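Local coordinates for protein glucose-6-phosphate isomerase (Chlamydia trachomatis D/UW-3/CX, PDB 6OTU) that catalyses the reversible isomerization of glucose-6-phosphate to fructose-6-phosphate, a step shared by glycolysis and gluconeogenesis, at residues E41-K46 and E61-R66; R66-L71 and P307-N312; L224-Y229 and E238-V243; D251-S254 and E258-H261. All blocks are in the same frame, centred on the assembly; numbering follows the deposited sequence.

Contact 1: E41-K46 and E61-R66; sequences EERIQK and ERVDDR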
loop_
_atom_site.group_PDB
_atom_site.type_symbol
_atom_site.label_atom_id
_atom_site.label_comp_id
_atom_site.label_asym_id
_atom_site.label_seq_id
_atom_site.Cartn_x
_atom_site.Cartn_y
_atom_site.Cartn_z
ATOM N N GLU A 41 -23.855 -5.390 -25.226
ATOM C CA GLU A 41 -23.064 -6.538 -25.643
ATOM C C GLU A 41 -22.057 -6.141 -26.717
ATOM O O GLU A 41 -20.887 -6.544 -26.657
ATOM C CB GLU A 41 -23.971 -7.668 -26.143
ATOM C CG GLU A 41 -23.336 -9.036 -25.926
ATOM C CD GLU A 41 -23.734 -10.060 -26.956
ATOM O OE1 GLU A 41 -24.958 -10.238 -27.187
ATOM O OE2 GLU A 41 -22.808 -10.680 -27.537
ATOM N N GLU A 42 -22.489 -5.337 -27.697
ATOM C CA GLU A 42 -21.566 -4.796 -28.692
ATOM C C GLU A 42 -20.374 -4.108 -28.031
ATOM O O GLU A 42 -19.221 -4.382 -28.378
ATOM C CB GLU A 42 -22.293 -3.823 -29.620
ATOM N N ARG A 43 -20.625 -3.209 -27.071
ATOM C CA ARG A 43 -19.502 -2.488 -26.478
ATOM C C ARG A 43 -18.613 -3.411 -25.648
ATOM O O ARG A 43 -17.389 -3.241 -25.625
ATOM C CB ARG A 43 -20.001 -1.332 -25.622
ATOM C CG ARG A 43 -18.879 -0.561 -24.964
ATOM C CD ARG A 43 -19.406 0.515 -24.054
ATOM N NE ARG A 43 -18.321 1.105 -23.292
ATOM C CZ ARG A 43 -17.504 2.044 -23.760
ATOM N NH1 ARG A 43 -17.652 2.493 -25.005
ATOM N NH2 ARG A 43 -16.538 2.541 -22.986
ATOM N N ILE A 44 -19.205 -4.405 -24.983
ATOM C CA ILE A 44 -18.417 -5.335 -24.187
ATOM C C ILE A 44 -17.549 -6.210 -25.082
ATOM O O ILE A 44 -16.399 -6.506 -24.744
ATOM C CB ILE A 44 -19.343 -6.162 -23.280
ATOM C CG1 ILE A 44 -19.879 -5.268 -22.164
ATOM C CG2 ILE A 44 -18.615 -7.379 -22.713
ATOM C CD1 ILE A 44 -20.836 -5.972 -21.233
ATOM N N GLN A 45 -18.071 -6.621 -26.245
ATOM C CA GLN A 45 -17.253 -7.366 -27.196
ATOM C C GLN A 45 -16.191 -6.471 -27.833
ATOM O O GLN A 45 -15.006 -6.823 -27.848
ATOM C CB GLN A 45 -18.132 -8.008 -28.269
ATOM C CG GLN A 45 -19.078 -9.083 -27.741
ATOM C CD GLN A 45 -18.369 -10.379 -27.361
ATOM O OE1 GLN A 45 -17.469 -10.843 -28.067
ATOM N NE2 GLN A 45 -18.777 -10.968 -26.239
ATOM N N LYS A 46 -16.591 -5.300 -28.347
ATOM C CA LYS A 46 -15.659 -4.449 -29.090
ATOM C C LYS A 46 -14.471 -4.016 -28.226
ATOM O O LYS A 46 -13.313 -4.163 -28.632
ATOM C CB LYS A 46 -16.390 -3.221 -29.650
ATOM N N GLU A 61 -14.126 1.777 -19.163
ATOM C CA GLU A 61 -13.398 3.040 -19.273
ATOM C C GLU A 61 -14.241 4.030 -20.066
ATOM O O GLU A 61 -15.041 3.641 -20.918
ATOM C CB GLU A 61 -12.049 2.864 -19.978
ATOM C CG GLU A 61 -11.096 1.866 -19.340
ATOM C CD GLU A 61 -10.245 2.477 -18.262
ATOM O OE1 GLU A 61 -10.395 3.692 -17.991
ATOM O OE2 GLU A 61 -9.435 1.736 -17.664
ATOM N N ARG A 62 -14.061 5.319 -19.774
ATOM C CA ARG A 62 -14.835 6.382 -20.426
ATOM C C ARG A 62 -14.218 6.715 -21.787
ATOM O O ARG A 62 -13.695 7.806 -22.030
ATOM C CB ARG A 62 -14.908 7.614 -19.534
ATOM C CG ARG A 62 -15.599 7.372 -18.204
ATOM C CD ARG A 62 -15.943 8.680 -17.495
ATOM N NE ARG A 62 -17.096 9.352 -18.082
ATOM C CZ ARG A 62 -17.591 10.501 -17.636
ATOM N NH1 ARG A 62 -17.010 11.102 -16.607
ATOM N NH2 ARG A 62 -18.654 11.054 -18.217
ATOM N N VAL A 63 -14.292 5.742 -22.693
ATOM C CA VAL A 63 -13.742 5.878 -24.039
ATOM C C VAL A 63 -14.754 5.336 -25.042
ATOM O O VAL A 63 -15.487 4.383 -24.754
ATOM C CB VAL A 63 -12.378 5.162 -24.174
ATOM C CG1 VAL A 63 -11.316 5.875 -23.341
ATOM C CG2 VAL A 63 -12.483 3.695 -23.763
ATOM N N ASP A 64 -14.818 5.973 -26.209
ATOM C CA ASP A 64 -15.609 5.517 -27.345
ATOM C C ASP A 64 -14.689 5.439 -28.562
ATOM O O ASP A 64 -13.486 5.715 -28.470
ATOM C CB ASP A 64 -16.819 6.433 -27.594
ATOM C CG ASP A 64 -16.426 7.911 -27.752
ATOM O OD1 ASP A 64 -15.238 8.195 -27.996
ATOM O OD2 ASP A 64 -17.310 8.794 -27.652
ATOM N N ASP A 65 -15.268 5.069 -29.716
ATOM C CA ASP A 65 -14.455 4.782 -30.898
ATOM C C ASP A 65 -13.673 6.010 -31.368
ATOM O O ASP A 65 -12.515 5.894 -31.790
ATOM C CB ASP A 65 -15.361 4.234 -32.009
ATOM C CG ASP A 65 -15.849 2.821 -31.705
ATOM O OD1 ASP A 65 -15.391 2.241 -30.686
ATOM O OD2 ASP A 65 -16.670 2.282 -32.466
ATOM N N ARG A 66 -14.294 7.193 -31.303
ATOM C CA ARG A 66 -13.616 8.440 -31.657
ATOM C C ARG A 66 -12.358 8.631 -30.820
ATOM O O ARG A 66 -11.274 8.917 -31.345
ATOM C CB ARG A 66 -14.582 9.612 -31.456
ATOM C CG ARG A 66 -14.064 10.974 -31.872
ATOM C CD ARG A 66 -15.180 12.032 -31.951
ATOM N NE ARG A 66 -15.750 12.350 -30.640
ATOM C CZ ARG A 66 -15.817 13.577 -30.132
ATOM N NH1 ARG A 66 -15.342 14.603 -30.828
ATOM N NH2 ARG A 66 -16.359 13.777 -28.934
#
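R43 reaches from helix 41-46 across to V63, and this single side chain carries most of the contact. Its CB leaves the helix without aiming at 61-66. CG then runs anti to the backbone N (chi1 179°), and CD and NE continue the chain in an almost fully extended line that pushes the guanidinium off the helix and up against the backbone of the opposite segment. NE is used on the way: it bonds to the carbonyl oxygen of A59, just before the segment. CZ of R43 comes to 3.2 Å from V63 O. That oxygen is gripped end-on by both terminal nitrogens, R43 NH1 at 2.9 Å from V63 O and R43 NH2 at 2.8 Å. The two bonds are bent (140° and 147°), as expected when one acceptor sits in the fork between two amino groups, yet V63 O lies almost in the guanidinium plane and both donors lie in its carbonyl plane. R43 NH2 also comes within 2.8 Å of E61 O. Residues 61-64 form the loop leading into helix 65-77, with R62 at the centre of an inverse gamma turn and D64, two residues on, as the N-cap, its OD1 accepting from the backbone N of C67. Around the tip the packing is lighter: R43 NH2 lies 4.3 Å from V63 CG2. R43 NH1 is likewise 4.3 Å from D64 CA. V63 itself packs on L320 and W323 of helix 313-327. On the helix side, E41 and I44 pack against R527 of the second subunit.

Contact 2: R66-L71 and P307-N312; sequences RCLEAL and PKMREN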
loop_
_atom_site.group_PDB
_atom_site.type_symbol
_atom_site.label_atom_id
_atom_site.label_comp_id
_atom_site.label_asym_id
_atom_site.label_seq_id
_atom_site.Cartn_x
_atom_site.Cartn_y
_atom_site.Cartn_z
ATOM N N ARG A 66 -14.294 7.193 -31.303
ATOM C CA ARG A 66 -13.616 8.440 -31.657
ATOM C C ARG A 66 -12.358 8.631 -30.820
ATOM O O ARG A 66 -11.274 8.917 -31.345
ATOM C CB ARG A 66 -14.582 9.612 -31.456
ATOM C CG ARG A 66 -14.064 10.974 -31.872
ATOM C CD ARG A 66 -15.180 12.032 -31.951
ATOM N NE ARG A 66 -15.750 12.350 -30.640
ATOM C CZ ARG A 66 -15.817 13.577 -30.132
ATOM N NH1 ARG A 66 -15.342 14.603 -30.828
ATOM N NH2 ARG A 66 -16.359 13.777 -28.934
ATOM N N CYS A 67 -12.494 8.460 -29.507
ATOM C CA CYS A 67 -11.384 8.610 -28.574
ATOM C C CYS A 67 -10.263 7.598 -28.845
ATOM O O CYS A 67 -9.074 7.950 -28.841
ATOM C CB CYS A 67 -11.937 8.453 -27.156
ATOM S SG CYS A 67 -10.724 8.260 -25.900
ATOM N N LEU A 68 -10.627 6.336 -29.079
ATOM C CA LEU A 68 -9.643 5.294 -29.343
ATOM C C LEU A 68 -8.955 5.473 -30.696
ATOM O O LEU A 68 -7.807 5.043 -30.857
ATOM C CB LEU A 68 -10.307 3.913 -29.266
ATOM C CG LEU A 68 -10.860 3.538 -27.881
ATOM C CD1 LEU A 68 -11.873 2.411 -28.004
ATOM C CD2 LEU A 68 -9.745 3.165 -26.905
ATOM N N GLU A 69 -9.622 6.081 -31.685
ATOM C CA GLU A 69 -8.923 6.337 -32.940
ATOM C C GLU A 69 -7.849 7.396 -32.742
ATOM O O GLU A 69 -6.728 7.259 -33.243
ATOM C CB GLU A 69 -9.901 6.751 -34.041
ATOM N N ALA A 70 -8.161 8.434 -31.975
ATOM C CA ALA A 70 -7.198 9.500 -31.729
ATOM C C ALA A 70 -6.058 9.034 -30.821
ATOM O O ALA A 70 -4.889 9.361 -31.070
ATOM C CB ALA A 70 -7.919 10.712 -31.134
ATOM N N LEU A 71 -6.366 8.294 -29.748
ATOM C CA LEU A 71 -5.291 7.685 -28.960
ATOM C C LEU A 71 -4.370 6.857 -29.852
ATOM O O LEU A 71 -3.143 6.920 -29.719
ATOM C CB LEU A 71 -5.863 6.815 -27.838
ATOM C CG LEU A 71 -6.462 7.540 -26.624
ATOM C CD1 LEU A 71 -7.204 6.574 -25.702
ATOM C CD2 LEU A 71 -5.385 8.314 -25.861
ATOM N N PRO A 307 1.828 -2.979 -33.654
ATOM C CA PRO A 307 1.644 -1.540 -33.913
ATOM C C PRO A 307 0.250 -1.009 -33.624
ATOM O O PRO A 307 0.139 0.165 -33.255
ATOM C CB PRO A 307 1.992 -1.401 -35.400
ATOM C CG PRO A 307 2.637 -2.706 -35.785
ATOM C CD PRO A 307 2.107 -3.746 -34.876
ATOM N N LYS A 308 -0.812 -1.800 -33.801
ATOM C CA LYS A 308 -2.162 -1.325 -33.497
ATOM C C LYS A 308 -2.374 -1.318 -31.984
ATOM O O LYS A 308 -2.299 -2.372 -31.336
ATOM C CB LYS A 308 -3.225 -2.183 -34.191
ATOM N N MET A 309 -2.623 -0.122 -31.429
ATOM C CA MET A 309 -2.891 0.034 -29.997
ATOM C C MET A 309 -3.949 -0.955 -29.510
ATOM O O MET A 309 -3.772 -1.614 -28.476
ATOM C CB MET A 309 -3.334 1.470 -29.703
ATOM C CG MET A 309 -3.713 1.717 -28.254
ATOM S SD MET A 309 -4.534 3.316 -28.009
ATOM C CE MET A 309 -6.199 2.978 -28.606
ATOM N N ARG A 310 -5.048 -1.091 -30.257
ATOM C CA ARG A 310 -6.128 -1.970 -29.829
ATOM C C ARG A 310 -5.717 -3.440 -29.818
ATOM O O ARG A 310 -6.383 -4.250 -29.159
ATOM C CB ARG A 310 -7.369 -1.755 -30.705
ATOM C CG ARG A 310 -8.252 -0.566 -30.229
ATOM C CD ARG A 310 -9.562 -0.400 -31.021
ATOM N NE ARG A 310 -10.652 -1.255 -30.535
ATOM C CZ ARG A 310 -10.898 -2.485 -30.987
ATOM N NH1 ARG A 310 -10.135 -3.015 -31.938
ATOM N NH2 ARG A 310 -11.905 -3.194 -30.494
ATOM N N GLU A 311 -4.631 -3.811 -30.498
ATOM C CA GLU A 311 -4.163 -5.194 -30.484
ATOM C C GLU A 311 -2.920 -5.411 -29.612
ATOM O O GLU A 311 -2.256 -6.440 -29.763
ATOM C CB GLU A 311 -3.885 -5.667 -31.906
ATOM C CG GLU A 311 -5.112 -5.709 -32.780
ATOM C CD GLU A 311 -4.772 -5.926 -34.248
ATOM O OE1 GLU A 311 -3.588 -6.215 -34.566
ATOM O OE2 GLU A 311 -5.697 -5.807 -35.083
ATOM N N ASN A 312 -2.622 -4.495 -28.677
ATOM C CA ASN A 312 -1.347 -4.460 -27.951
ATOM C C ASN A 312 -1.635 -4.164 -26.473
ATOM O O ASN A 312 -2.042 -3.050 -26.129
ATOM C CB ASN A 312 -0.419 -3.401 -28.574
ATOM C CG ASN A 312 0.973 -3.331 -27.921
ATOM O OD1 ASN A 312 1.112 -3.487 -26.705
ATOM N ND2 ASN A 312 2.000 -3.025 -28.729
#
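L68 and L71, three residues apart on one face of helix 65-77, receive the side chain of M309 between them, and the contact across is apolar. The thioether does the work at two atoms. SD of M309 lies 3.7 Å from L71 CB, and the terminal methyl CE of M309 is 3.9 Å from that same L71 CB and also 3.9 Å from L68 CD2. M309 and L68 cross at about a right angle, so the methyl meets one branch of the leucine rather than lying along it. The shape of the methionine explains this: CG stands anti to the backbone N (chi1 177°) and the chain stays extended to SD, then turns at chi3 (77°), which swings CE across toward L68.

A second kind of contact is methyl to carbonyl, with M309 CE 3.5 Å from L68 O. Segment 307-312 lies in the link between helices 287-303 and 313-327, with a short 3-10 turn at 309-310 that presents M309 to helix 65-77. The same methionine also packs on L316 and M319 of helix 313-327, so the thioether fills the junction of helices 65-77 and 313-327; L71 touches M319 too and carries the packing on to L23 of helix 18-26.

Polar bonds hold the link itself. M309 N donates to OE1 of Q72, the residue after L71. N312 caps helix 313-327, its OD1 accepting from L315 N, while its ND2 donates to the carbonyl oxygens of A304 and T306.

Contact 3: L224-Y229 and E238-V243; sequences LFRQAY and EHFVAV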
loop_
_atom_site.group_PDB
_atom_site.type_symbol
_atom_site.label_atom_id
_atom_site.label_comp_id
_atom_site.label_asym_id
_atom_site.label_seq_id
_atom_site.Cartn_x
_atom_site.Cartn_y
_atom_site.Cartn_z
ATOM N N LEU A 224 25.604 -6.925 9.641
ATOM C CA LEU A 224 24.843 -7.492 10.755
ATOM C C LEU A 224 24.756 -9.011 10.664
ATOM O O LEU A 224 24.811 -9.707 11.681
ATOM C CB LEU A 224 23.434 -6.899 10.797
ATOM C CG LEU A 224 23.181 -5.741 11.759
ATOM C CD1 LEU A 224 21.721 -5.365 11.697
ATOM C CD2 LEU A 224 23.582 -6.099 13.179
ATOM N N PHE A 225 24.592 -9.546 9.458
ATOM C CA PHE A 225 24.474 -10.995 9.332
ATOM C C PHE A 225 25.831 -11.674 9.460
ATOM O O PHE A 225 25.931 -12.742 10.077
ATOM C CB PHE A 225 23.803 -11.346 8.009
ATOM C CG PHE A 225 22.301 -11.444 8.104
ATOM C CD1 PHE A 225 21.525 -10.306 8.296
ATOM C CD2 PHE A 225 21.662 -12.675 8.016
ATOM C CE1 PHE A 225 20.127 -10.392 8.395
ATOM C CE2 PHE A 225 20.267 -12.766 8.121
ATOM C CZ PHE A 225 19.504 -11.616 8.309
ATOM N N ARG A 226 26.885 -11.052 8.902
ATOM C CA ARG A 226 28.231 -11.598 9.040
ATOM C C ARG A 226 28.601 -11.759 10.503
ATOM O O ARG A 226 29.196 -12.769 10.882
ATOM C CB ARG A 226 29.267 -10.711 8.334
ATOM C CG ARG A 226 29.118 -10.637 6.819
ATOM C CD ARG A 226 30.425 -10.859 6.070
ATOM N NE ARG A 226 30.185 -10.913 4.624
ATOM C CZ ARG A 226 30.712 -11.819 3.800
ATOM N NH1 ARG A 226 31.531 -12.762 4.269
ATOM N NH2 ARG A 226 30.423 -11.776 2.501
ATOM N N GLN A 227 28.244 -10.775 11.338
ATOM C CA GLN A 227 28.543 -10.852 12.765
ATOM C C GLN A 227 27.767 -11.974 13.433
ATOM O O GLN A 227 28.296 -12.652 14.321
ATOM C CB GLN A 227 28.244 -9.518 13.447
ATOM C CG GLN A 227 28.897 -8.337 12.761
ATOM C CD GLN A 227 29.582 -7.390 13.710
ATOM O OE1 GLN A 227 29.147 -6.250 13.892
ATOM N NE2 GLN A 227 30.670 -7.851 14.318
ATOM N N ALA A 228 26.514 -12.187 13.017
ATOM C CA ALA A 228 25.713 -13.245 13.622
ATOM C C ALA A 228 26.312 -14.619 13.332
ATOM O O ALA A 228 26.378 -15.468 14.231
ATOM C CB ALA A 228 24.257 -13.149 13.145
ATOM N N TYR A 229 26.773 -14.853 12.093
ATOM C CA TYR A 229 27.475 -16.100 11.781
ATOM C C TYR A 229 28.727 -16.256 12.633
ATOM O O TYR A 229 28.966 -17.315 13.227
ATOM C CB TYR A 229 27.844 -16.155 10.301
ATOM C CG TYR A 229 26.738 -16.712 9.445
ATOM C CD1 TYR A 229 25.753 -15.880 8.935
ATOM C CD2 TYR A 229 26.663 -18.072 9.165
ATOM C CE1 TYR A 229 24.733 -16.374 8.158
ATOM C CE2 TYR A 229 25.638 -18.583 8.380
ATOM C CZ TYR A 229 24.682 -17.723 7.883
ATOM O OH TYR A 229 23.655 -18.196 7.118
ATOM N N GLU A 238 31.134 -19.281 3.356
ATOM C CA GLU A 238 30.416 -20.420 2.788
ATOM C C GLU A 238 28.912 -20.164 2.642
ATOM O O GLU A 238 28.238 -20.896 1.906
ATOM C CB GLU A 238 30.655 -21.668 3.648
ATOM N N HIS A 239 28.371 -19.136 3.303
ATOM C CA HIS A 239 26.931 -18.893 3.338
ATOM C C HIS A 239 26.474 -17.642 2.586
ATOM O O HIS A 239 25.257 -17.414 2.489
ATOM C CB HIS A 239 26.447 -18.803 4.791
ATOM C CG HIS A 239 26.603 -20.077 5.558
ATOM N ND1 HIS A 239 25.585 -20.995 5.688
ATOM C CD2 HIS A 239 27.660 -20.588 6.236
ATOM C CE1 HIS A 239 26.005 -22.016 6.416
ATOM N NE2 HIS A 239 27.260 -21.793 6.762
ATOM N N PHE A 240 27.391 -16.830 2.049
ATOM C CA PHE A 240 27.037 -15.547 1.443
ATOM C C PHE A 240 27.257 -15.574 -0.064
ATOM O O PHE A 240 28.337 -15.945 -0.540
ATOM C CB PHE A 240 27.825 -14.406 2.082
ATOM C CG PHE A 240 27.384 -14.106 3.479
ATOM C CD1 PHE A 240 27.735 -14.949 4.525
ATOM C CD2 PHE A 240 26.583 -13.010 3.745
ATOM C CE1 PHE A 240 27.304 -14.695 5.812
ATOM C CE2 PHE A 240 26.158 -12.739 5.048
ATOM C CZ PHE A 240 26.515 -13.583 6.073
ATOM N N VAL A 241 26.218 -15.188 -0.802
ATOM C CA VAL A 241 26.230 -15.080 -2.254
ATOM C C VAL A 241 25.995 -13.619 -2.603
ATOM O O VAL A 241 25.195 -12.941 -1.946
ATOM C CB VAL A 241 25.153 -15.994 -2.888
ATOM C CG1 VAL A 241 24.761 -15.520 -4.292
ATOM C CG2 VAL A 241 25.636 -17.442 -2.918
ATOM N N ALA A 242 26.708 -13.118 -3.612
ATOM C CA ALA A 242 26.493 -11.754 -4.072
ATOM C C ALA A 242 25.842 -11.734 -5.454
ATOM O O ALA A 242 26.074 -12.610 -6.299
ATOM C CB ALA A 242 27.797 -10.955 -4.093
ATOM N N VAL A 243 24.990 -10.731 -5.649
ATOM C CA VAL A 243 24.396 -10.398 -6.934
ATOM C C VAL A 243 24.637 -8.907 -7.106
ATOM O O VAL A 243 24.110 -8.102 -6.335
ATOM C CB VAL A 243 22.897 -10.732 -6.993
ATOM C CG1 VAL A 243 22.300 -10.382 -8.352
ATOM C CG2 VAL A 243 22.676 -12.205 -6.687
#
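F240 and Y229 meet in the tightly packed half of this contact, where helical segment 224-229 runs nearly antiparallel to strand segment 240-243 in the beta-alpha-beta unit of strand 204-209, helix 216-231 and strand 240-245. F240 turns an edge toward the face of Y229 in an offset edge-to-face pair, the ring centroids 5.3 Å apart and the planes at 66°; CE1 of F240 lies 3.7 Å from Y229 CD1. Beside it, Y229 CE2 sits over one face of the H239 imidazole, 3.3 Å from H239 CG and offset toward the rim. Y229, H239 and F240 thus form an aromatic cluster. F225 closes one side of it, its CB 4.0 Å from F240 CZ, while its own ring leads away toward strand 151-155.

The R226 side is more loosely packed, and R226 is partly exposed. Its chain bends at chi2 (-132°) and brings the guanidinium flat over one face of F240 in a cation-pi stack, 19° from parallel, with CZ 4.4 Å from the ring centroid. R226 NH2 overhangs F240 CB. Its polar partners lie beyond the segments, a salt bridge to E222 and a bond to the carbonyl oxygen of R255.

The F240 ring therefore has the cation on one face and carbon packing around it. H239 ND1 bonds to the carbonyl oxygen of T204, which implies that ND1 carries a proton.

Contact 4: D251-S254 and E258-H261; sequences DDKS and EVFH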
loop_
_atom_site.group_PDB
_atom_site.type_symbol
_atom_site.label_atom_id
_atom_site.label_comp_id
_atom_site.label_asym_id
_atom_site.label_seq_id
_atom_site.Cartn_x
_atom_site.Cartn_y
_atom_site.Cartn_z
ATOM N N ASP A 251 31.795 -7.328 -6.525
ATOM C CA ASP A 251 32.071 -8.398 -7.472
ATOM C C ASP A 251 33.366 -9.096 -7.068
ATOM O O ASP A 251 34.418 -8.892 -7.684
ATOM C CB ASP A 251 32.131 -7.801 -8.881
ATOM C CG ASP A 251 32.258 -8.839 -9.963
ATOM O OD1 ASP A 251 31.991 -10.028 -9.700
ATOM O OD2 ASP A 251 32.631 -8.447 -11.093
ATOM N N ASP A 252 33.291 -9.933 -6.030
ATOM C CA ASP A 252 34.469 -10.326 -5.251
ATOM C C ASP A 252 34.320 -11.789 -4.835
ATOM O O ASP A 252 33.676 -12.088 -3.823
ATOM C CB ASP A 252 34.595 -9.404 -4.040
ATOM C CG ASP A 252 35.917 -9.537 -3.326
ATOM O OD1 ASP A 252 36.714 -10.452 -3.646
ATOM O OD2 ASP A 252 36.152 -8.701 -2.429
ATOM N N LYS A 253 34.923 -12.699 -5.602
ATOM C CA LYS A 253 34.735 -14.125 -5.325
ATOM C C LYS A 253 35.513 -14.604 -4.100
ATOM O O LYS A 253 35.281 -15.725 -3.634
ATOM C CB LYS A 253 35.123 -14.958 -6.543
ATOM C CG LYS A 253 34.012 -15.084 -7.567
ATOM C CD LYS A 253 32.991 -16.147 -7.152
ATOM C CE LYS A 253 33.226 -17.443 -7.908
ATOM N NZ LYS A 253 33.250 -17.183 -9.379
ATOM N N SER A 254 36.415 -13.785 -3.567
ATOM C CA SER A 254 37.103 -14.100 -2.323
ATOM C C SER A 254 36.282 -13.739 -1.093
ATOM O O SER A 254 36.638 -14.145 0.018
ATOM C CB SER A 254 38.460 -13.381 -2.270
ATOM O OG SER A 254 38.343 -12.117 -1.632
ATOM N N GLU A 258 29.595 -17.451 -4.040
ATOM C CA GLU A 258 29.383 -17.291 -5.470
ATOM C C GLU A 258 28.978 -15.847 -5.711
ATOM O O GLU A 258 28.519 -15.150 -4.797
ATOM C CB GLU A 258 28.321 -18.267 -6.009
ATOM C CG GLU A 258 28.137 -18.296 -7.539
ATOM C CD GLU A 258 29.427 -18.539 -8.310
ATOM O OE1 GLU A 258 30.222 -17.594 -8.465
ATOM O OE2 GLU A 258 29.648 -19.676 -8.778
ATOM N N VAL A 259 29.172 -15.400 -6.948
ATOM C CA VAL A 259 28.856 -14.034 -7.344
ATOM C C VAL A 259 28.144 -14.092 -8.688
ATOM O O VAL A 259 28.681 -14.654 -9.650
ATOM C CB VAL A 259 30.111 -13.147 -7.443
ATOM C CG1 VAL A 259 29.752 -11.784 -8.061
ATOM C CG2 VAL A 259 30.792 -12.998 -6.065
ATOM N N PHE A 260 26.940 -13.516 -8.758
ATOM C CA PHE A 260 26.183 -13.392 -9.999
ATOM C C PHE A 260 26.133 -11.925 -10.420
ATOM O O PHE A 260 26.274 -11.017 -9.602
ATOM C CB PHE A 260 24.759 -13.969 -9.850
ATOM C CG PHE A 260 24.731 -15.451 -9.555
ATOM C CD1 PHE A 260 24.736 -16.380 -10.589
ATOM C CD2 PHE A 260 24.718 -15.917 -8.234
ATOM C CE1 PHE A 260 24.711 -17.756 -10.315
ATOM C CE2 PHE A 260 24.702 -17.280 -7.946
ATOM C CZ PHE A 260 24.702 -18.206 -8.991
ATOM N N HIS A 261 25.927 -11.696 -11.710
ATOM C CA HIS A 261 26.027 -10.362 -12.281
ATOM C C HIS A 261 24.730 -9.931 -12.953
ATOM O O HIS A 261 24.037 -10.739 -13.584
ATOM C CB HIS A 261 27.150 -10.286 -13.325
ATOM C CG HIS A 261 28.481 -10.732 -12.821
ATOM N ND1 HIS A 261 29.225 -11.701 -13.457
ATOM C CD2 HIS A 261 29.207 -10.341 -11.749
ATOM C CE1 HIS A 261 30.353 -11.890 -12.797
ATOM N NE2 HIS A 261 30.366 -11.078 -11.754
#
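E258 OE1 is gripped by three groups: K253 NZ at 3.2 Å from E258 OE1 in a salt bridge, the backbone N of V259, and R137 of helix 122-148 in a second salt bridge. The site lies on the outermost strand, 258-262, of the five-stranded parallel sheet of an SIS-type domain, where the loop leading in from strand 240-245 folds back against it. The V259 bond is the straight one, 2.9 Å from V259 N to E258 OE1 at 162°, and it uses the anti lone pair, on the side away from OE2. Two cations on one carboxylate would be expected to favour its ionised form.

K253 reaches E258 by doubling over. Its chain bends at chi2 (-80°), chi3 and chi4, so that it lies beside E258, pointing the same way. On the way K253 CD passes 4.0 Å from V259 CG2, laying the aliphatic part of the lysine across the valine, which points into the loop. CG1 of V259 lies 3.3 Å from D251 OD1, whereas CG2 faces D252 O.

Further along the strand, H261 and D251 make a histidine-carboxylate bond. OD2 of D251 is also held, by the backbone N of G247. H261 NE2 donates to D251 OD1 over 2.8 Å, with the oxygen close to the imidazole plane but the donor 43° above the carboxylate plane, and the two planes are nearly perpendicular.

Overall arrangement
The contacts fall into two pairs on opposite sides of the chain's centre. Contacts 1 and 2, with centres 12 Å apart, share R66 and helix 65-77. Contact 1 spans the strand hairpin at the edge of the mixed sheet; contact 2 ties helix 65-77 to a link some 236 residues on, and contacts 3 and 4 lie in that interval. These two, with centres 13 Å apart, occupy neighbouring strands joined by probable backbone hydrogen bonds from A242 to E258 and F260. Centres of contacts in different pairs lie 47 to 55 Å apart. One pair thus packs helices and link beside the mixed sheet, the other builds the parallel sheet's edge, all away from the annotated sites; contacts 1 and 3 both touch the second subunit.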